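Local coordinates for 2S Albumin protein (Dolichos, PDB 6IX1), which is a seed albumin built on a hemopexin-type fold, of unsettled function, and probably serves as a seed storage protein, at residues A[9-14]-A[69-74]; A[15-20]-A[24-29]. One frame throughout, in Å; residues are numbered along the deposited sequence. Where two conformers were deposited one is given.

Contact 1: residues A[9-14]-A[69-74]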
# COMPACT_ATOMS: atom_id res chain seq x y z
N ARG A 9 -5.93 0.14 -2.82
CA ARG A 9 -7.31 -0.26 -3.10
C ARG A 9 -7.96 0.75 -4.04
O ARG A 9 -7.98 1.96 -3.77
CB ARG A 9 -8.07 -0.31 -1.76
CG ARG A 9 -9.51 -0.69 -1.91
CD ARG A 9 -10.32 -0.65 -0.65
NE ARG A 9 -10.35 0.66 -0.05
CZ ARG A 9 -10.90 0.90 1.15
NH1 ARG A 9 -11.34 -0.07 1.90
NH2 ARG A 9 -10.85 2.16 1.63
N SER A 10 -8.52 0.26 -5.16
CA SER A 10 -9.17 1.15 -6.10
C SER A 10 -10.54 1.57 -5.55
O SER A 10 -11.20 0.86 -4.83
CB SER A 10 -9.39 0.45 -7.42
OG SER A 10 -10.01 1.32 -8.31
N SER A 11 -10.99 2.74 -6.05
CA SER A 11 -12.42 3.09 -5.97
C SER A 11 -13.35 2.08 -6.68
O SER A 11 -14.49 1.94 -6.28
CB SER A 11 -12.63 4.47 -6.53
OG SER A 11 -12.25 4.46 -7.90
N ARG A 12 -12.82 1.32 -7.61
CA ARG A 12 -13.62 0.29 -8.31
C ARG A 12 -13.72 -0.94 -7.47
O ARG A 12 -12.63 -1.44 -6.99
CB ARG A 12 -12.97 0.01 -9.66
CG ARG A 12 -13.07 1.19 -10.64
CD ARG A 12 -14.47 1.47 -11.08
NE ARG A 12 -14.62 2.61 -11.87
CZ ARG A 12 -14.59 2.63 -13.21
NH1 ARG A 12 -14.24 1.56 -13.87
NH2 ARG A 12 -14.89 3.75 -13.84
N ALA A 13 -14.89 -1.48 -7.27
CA ALA A 13 -15.10 -2.57 -6.32
C ALA A 13 -14.18 -3.74 -6.65
O ALA A 13 -14.09 -4.22 -7.79
CB ALA A 13 -16.54 -2.99 -6.27
N TYR A 14 -13.52 -4.23 -5.62
CA TYR A 14 -12.67 -5.43 -5.72
C TYR A 14 -11.59 -5.34 -6.79
O TYR A 14 -11.13 -6.36 -7.27
CB TYR A 14 -13.48 -6.74 -5.75
CG TYR A 14 -14.16 -6.95 -4.43
CD1 TYR A 14 -13.46 -7.53 -3.39
CD2 TYR A 14 -15.45 -6.53 -4.13
CE1 TYR A 14 -14.01 -7.61 -2.11
CE2 TYR A 14 -16.00 -6.58 -2.86
CZ TYR A 14 -15.28 -7.16 -1.84
OH TYR A 14 -15.80 -7.30 -0.57
N GLU A 69 -9.50 8.81 -0.81
CA GLU A 69 -10.94 8.87 -1.09
C GLU A 69 -11.11 8.93 -2.61
O GLU A 69 -10.21 9.26 -3.34
CB GLU A 69 -11.56 10.08 -0.35
CG GLU A 69 -10.97 11.41 -0.80
CD GLU A 69 -11.49 12.58 0.01
OE1 GLU A 69 -11.40 12.52 1.23
OE2 GLU A 69 -12.06 13.50 -0.59
N ALA A 70 -12.37 8.78 -3.04
CA ALA A 70 -12.65 8.93 -4.47
C ALA A 70 -11.65 8.09 -5.28
O ALA A 70 -11.34 6.97 -4.84
CB ALA A 70 -12.77 10.38 -4.86
N SER A 71 -11.08 8.62 -6.35
CA SER A 71 -10.04 7.91 -7.10
C SER A 71 -8.69 8.63 -6.90
O SER A 71 -7.91 8.80 -7.81
CB SER A 71 -10.44 7.79 -8.53
OG SER A 71 -11.62 7.00 -8.67
N GLU A 72 -8.40 8.93 -5.64
CA GLU A 72 -7.15 9.58 -5.21
C GLU A 72 -6.26 8.62 -4.41
O GLU A 72 -6.76 7.78 -3.71
CB GLU A 72 -7.47 10.84 -4.41
CG GLU A 72 -8.22 11.87 -5.27
CD GLU A 72 -8.74 13.10 -4.57
OE1 GLU A 72 -8.72 13.09 -3.38
OE2 GLU A 72 -9.28 13.95 -5.30
N ALA A 73 -4.96 8.84 -4.55
CA ALA A 73 -3.98 8.06 -3.80
C ALA A 73 -2.70 8.88 -3.64
O ALA A 73 -2.40 9.65 -4.52
CB ALA A 73 -3.70 6.78 -4.50
N TYR A 74 -1.98 8.60 -2.54
CA TYR A 74 -0.56 9.01 -2.46
C TYR A 74 0.35 7.92 -2.97
O TYR A 74 0.08 6.72 -2.68
CB TYR A 74 -0.15 9.41 -1.04
CG TYR A 74 -0.63 10.75 -0.63
CD1 TYR A 74 0.10 11.88 -0.96
CD2 TYR A 74 -1.81 10.96 0.03
CE1 TYR A 74 -0.31 13.17 -0.64
CE2 TYR A 74 -2.23 12.22 0.39
CZ TYR A 74 -1.48 13.33 0.05
OH TYR A 74 -1.91 14.57 0.42
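S11 and S71 meet tip to tip through their hydroxyls, S11 OG lying 2.7 Å from S71 OG in a hydrogen bond in which either group could be the donor. The two residues approach differently. The side chain of S11 leaves its backbone toward the 69-74 segment, whereas that of S71 sets off across the interface; the CB-OG...OG angle is about 109° at S11 and about 133° at S71. In S11 the hydroxyl is held between the backbone N and the carbonyl carbon (chi1 63°); in S71 it sits beside the backbone N. Behind the hydroxyl of S11, its CB rests 3.3 Å from the carbonyl oxygen A70 O, while the methyl of A70 turns away. S11 and S71, with CA atoms 5.5 Å apart, are the nearest backbone positions, and contact between the segments is confined to S11, A70 and S71.

Each serine is carried on a shaped turn. S10 OG accepts from R12 N at 2.9 Å, an ST turn that spans S11 and fixes the backbone from which its side chain projects. In the other segment E72 N donates to E69 O (2.9 Å), closing the turn that ends in strand 72-77. Y86 ties the site together, its hydroxyl bonding to S11 N and its backbone to that of S71, and P88 packs against both serines.

Each turn joins the first and second strands of its own blade (6-9 to 15-20, and 64-67 to 72-77), the two blades being neighbours in the four-bladed propeller characteristic of hemopexin domains. With just 91 Å² buried and S11 exposed, the chemistry implies a small polar link at the surface: one hydroxyl pair adds to the polar bonds between the blades, without an apolar core between these turns.

Contact 2: residues A[15-20]-A[24-29]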
# COMPACT_ATOMS: atom_id res chain seq x y z
N GLU A 15 -11.08 -4.12 -6.98
CA GLU A 15 -9.87 -3.92 -7.77
C GLU A 15 -8.73 -3.41 -6.87
O GLU A 15 -8.95 -2.52 -6.02
CB GLU A 15 -10.11 -2.95 -8.94
CG GLU A 15 -11.13 -3.50 -9.88
CD GLU A 15 -11.36 -2.69 -11.16
OE1 GLU A 15 -10.43 -2.01 -11.61
OE2 GLU A 15 -12.46 -2.88 -11.73
N VAL A 16 -7.54 -3.92 -7.15
CA VAL A 16 -6.31 -3.55 -6.44
C VAL A 16 -5.22 -3.29 -7.49
O VAL A 16 -5.17 -3.93 -8.55
CB VAL A 16 -5.86 -4.61 -5.40
CG1 VAL A 16 -5.58 -5.99 -6.05
CG2 VAL A 16 -4.62 -4.15 -4.64
N TYR A 17 -4.41 -2.28 -7.21
CA TYR A 17 -3.20 -2.01 -7.98
C TYR A 17 -1.98 -2.52 -7.22
O TYR A 17 -1.83 -2.21 -6.03
CB TYR A 17 -3.05 -0.50 -8.22
CG TYR A 17 -4.08 0.12 -9.13
CD1 TYR A 17 -5.26 0.55 -8.60
CD2 TYR A 17 -3.91 0.24 -10.50
CE1 TYR A 17 -6.26 1.11 -9.37
CE2 TYR A 17 -4.90 0.82 -11.29
CZ TYR A 17 -6.11 1.23 -10.72
OH TYR A 17 -7.14 1.77 -11.43
N PHE A 18 -1.16 -3.31 -7.87
CA PHE A 18 0.09 -3.82 -7.34
C PHE A 18 1.25 -3.28 -8.15
O PHE A 18 1.23 -3.43 -9.37
CB PHE A 18 0.20 -5.34 -7.36
CG PHE A 18 -0.76 -6.11 -6.49
CD1 PHE A 18 -0.90 -5.82 -5.19
CD2 PHE A 18 -1.49 -7.17 -6.97
CE1 PHE A 18 -1.72 -6.54 -4.37
CE2 PHE A 18 -2.27 -7.94 -6.15
CZ PHE A 18 -2.40 -7.62 -4.83
N PHE A 19 2.23 -2.70 -7.45
CA PHE A 19 3.45 -2.18 -8.09
C PHE A 19 4.64 -3.08 -7.79
O PHE A 19 4.83 -3.54 -6.65
CB PHE A 19 3.73 -0.74 -7.58
CG PHE A 19 2.58 0.15 -7.95
CD1 PHE A 19 2.51 0.75 -9.18
CD2 PHE A 19 1.54 0.31 -7.08
CE1 PHE A 19 1.39 1.48 -9.55
CE2 PHE A 19 0.43 1.05 -7.45
CZ PHE A 19 0.37 1.63 -8.68
N GLU A 20 5.40 -3.38 -8.85
CA GLU A 20 6.56 -4.27 -8.83
C GLU A 20 7.63 -3.57 -9.65
O GLU A 20 7.54 -3.52 -10.88
CB GLU A 20 6.19 -5.64 -9.36
CG GLU A 20 4.91 -6.15 -8.75
CD GLU A 20 3.93 -6.72 -9.76
OE1 GLU A 20 3.90 -7.73 -9.63
OE2 GLU A 20 3.29 -6.06 -10.70
N TYR A 24 3.37 -2.42 -13.07
CA TYR A 24 2.22 -2.70 -12.20
C TYR A 24 1.22 -3.61 -12.90
O TYR A 24 1.32 -3.82 -14.13
CB TYR A 24 1.52 -1.38 -11.81
CG TYR A 24 0.65 -0.79 -12.87
CD1 TYR A 24 1.15 -0.16 -13.96
CD2 TYR A 24 -0.74 -0.93 -12.79
CE1 TYR A 24 0.31 0.25 -15.00
CE2 TYR A 24 -1.58 -0.46 -13.79
CZ TYR A 24 -1.04 0.18 -14.88
OH TYR A 24 -1.84 0.62 -15.88
N VAL A 25 0.30 -4.17 -12.13
CA VAL A 25 -0.92 -4.87 -12.58
C VAL A 25 -2.09 -4.30 -11.84
O VAL A 25 -1.97 -3.71 -10.74
CB VAL A 25 -0.89 -6.39 -12.46
CG1 VAL A 25 0.10 -6.99 -13.45
CG2 VAL A 25 -0.69 -6.83 -11.06
N ARG A 26 -3.26 -4.43 -12.42
CA ARG A 26 -4.53 -4.17 -11.76
C ARG A 26 -5.25 -5.52 -11.71
O ARG A 26 -5.34 -6.20 -12.76
CB ARG A 26 -5.35 -3.14 -12.53
CG ARG A 26 -6.68 -2.88 -11.88
CD ARG A 26 -7.31 -1.65 -12.52
NE ARG A 26 -7.36 -1.76 -13.97
CZ ARG A 26 -8.32 -2.17 -14.74
NH1 ARG A 26 -9.51 -2.28 -14.31
NH2 ARG A 26 -8.00 -2.30 -15.99
N VAL A 27 -5.71 -5.95 -10.56
CA VAL A 27 -6.31 -7.27 -10.33
C VAL A 27 -7.72 -7.12 -9.78
O VAL A 27 -7.94 -6.23 -8.89
CB VAL A 27 -5.37 -8.04 -9.35
CG1 VAL A 27 -6.02 -9.36 -8.90
CG2 VAL A 27 -4.00 -8.34 -9.95
N TYR A 28 -8.61 -7.98 -10.24
CA TYR A 28 -9.97 -8.14 -9.72
C TYR A 28 -9.89 -9.28 -8.73
O TYR A 28 -9.71 -10.45 -9.14
CB TYR A 28 -10.88 -8.46 -10.92
CG TYR A 28 -12.37 -8.33 -10.69
CD1 TYR A 28 -12.89 -7.28 -9.99
CD2 TYR A 28 -13.25 -9.12 -11.45
CE1 TYR A 28 -14.24 -7.03 -9.98
CE2 TYR A 28 -14.60 -8.92 -11.36
CZ TYR A 28 -15.10 -7.82 -10.71
OH TYR A 28 -16.49 -7.64 -10.66
N TYR A 29 -9.97 -8.98 -7.45
CA TYR A 29 -9.57 -9.96 -6.39
C TYR A 29 -10.80 -10.52 -5.70
O TYR A 29 -11.87 -9.92 -5.68
CB TYR A 29 -8.53 -9.40 -5.41
CG TYR A 29 -8.99 -8.28 -4.57
CD1 TYR A 29 -9.01 -6.98 -5.03
CD2 TYR A 29 -9.32 -8.55 -3.25
CE1 TYR A 29 -9.41 -5.96 -4.21
CE2 TYR A 29 -9.79 -7.54 -2.46
CZ TYR A 29 -9.84 -6.23 -2.93
OH TYR A 29 -10.28 -5.29 -2.04
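Y24, near the start of strand 23-28, sets its CB 3.5 Å from F19 CD1; with CG between the backbone N and the carbonyl carbon (chi1 78°), its ring lies alongside that of F19, the planes nearly parallel but slid apart, while Y24 CD2 reaches the edge of the Y17 ring. V25 exchanges two backbone hydrogen bonds with F18, and its CG2 touches the F18 ring at the edge. R26 runs beside Y17, its CG over one face of that ring. R26 NH1 reaches E15 OE1 in a 2.9 Å salt bridge, in the guanidinium plane but 38° out of that of the carboxylate; R26 NH2 hydrogen-bonds to T40 OG1. With an alanine at R26, the E15 carboxylate is likely to lose its charged mate and one Y17 face part of its packing. V27 makes the next hydrogen-bonded pair, with V16, its CB 3.9 Å from V16 CG1. Y28 brushes E15 CG with CD1. Y29 crosses V16, placing CD1 3.7 Å from V16 CG1, and bonds H178 through its hydroxyl. This antiparallel hairpin forms the middle of the first propeller blade, apolar on the V16, F18, V25 and V27 face, with an ion pair supplementing aromatic contacts on the other.

The centres of contacts 1 and 2 lie 12 Å apart, and the 9-14 segment runs straight into the hairpin of contact 2. Two probable backbone hydrogen bonds fasten this turn to the hairpin, from S10 N to E15 O and from Y29 N to Y14 O, both 2.9 Å; Y14 O also packs 3.4 Å from Y28 CD1. H178 adds a further tie, bonding S10 O through one ring nitrogen and the Y29 hydroxyl through the other. Contact 2 thus builds the interior of the first blade, whereas contact 1 carries the connecting turn of that blade across to the second, and the extensive hairpin anchors a turn that makes only a slight contact itself.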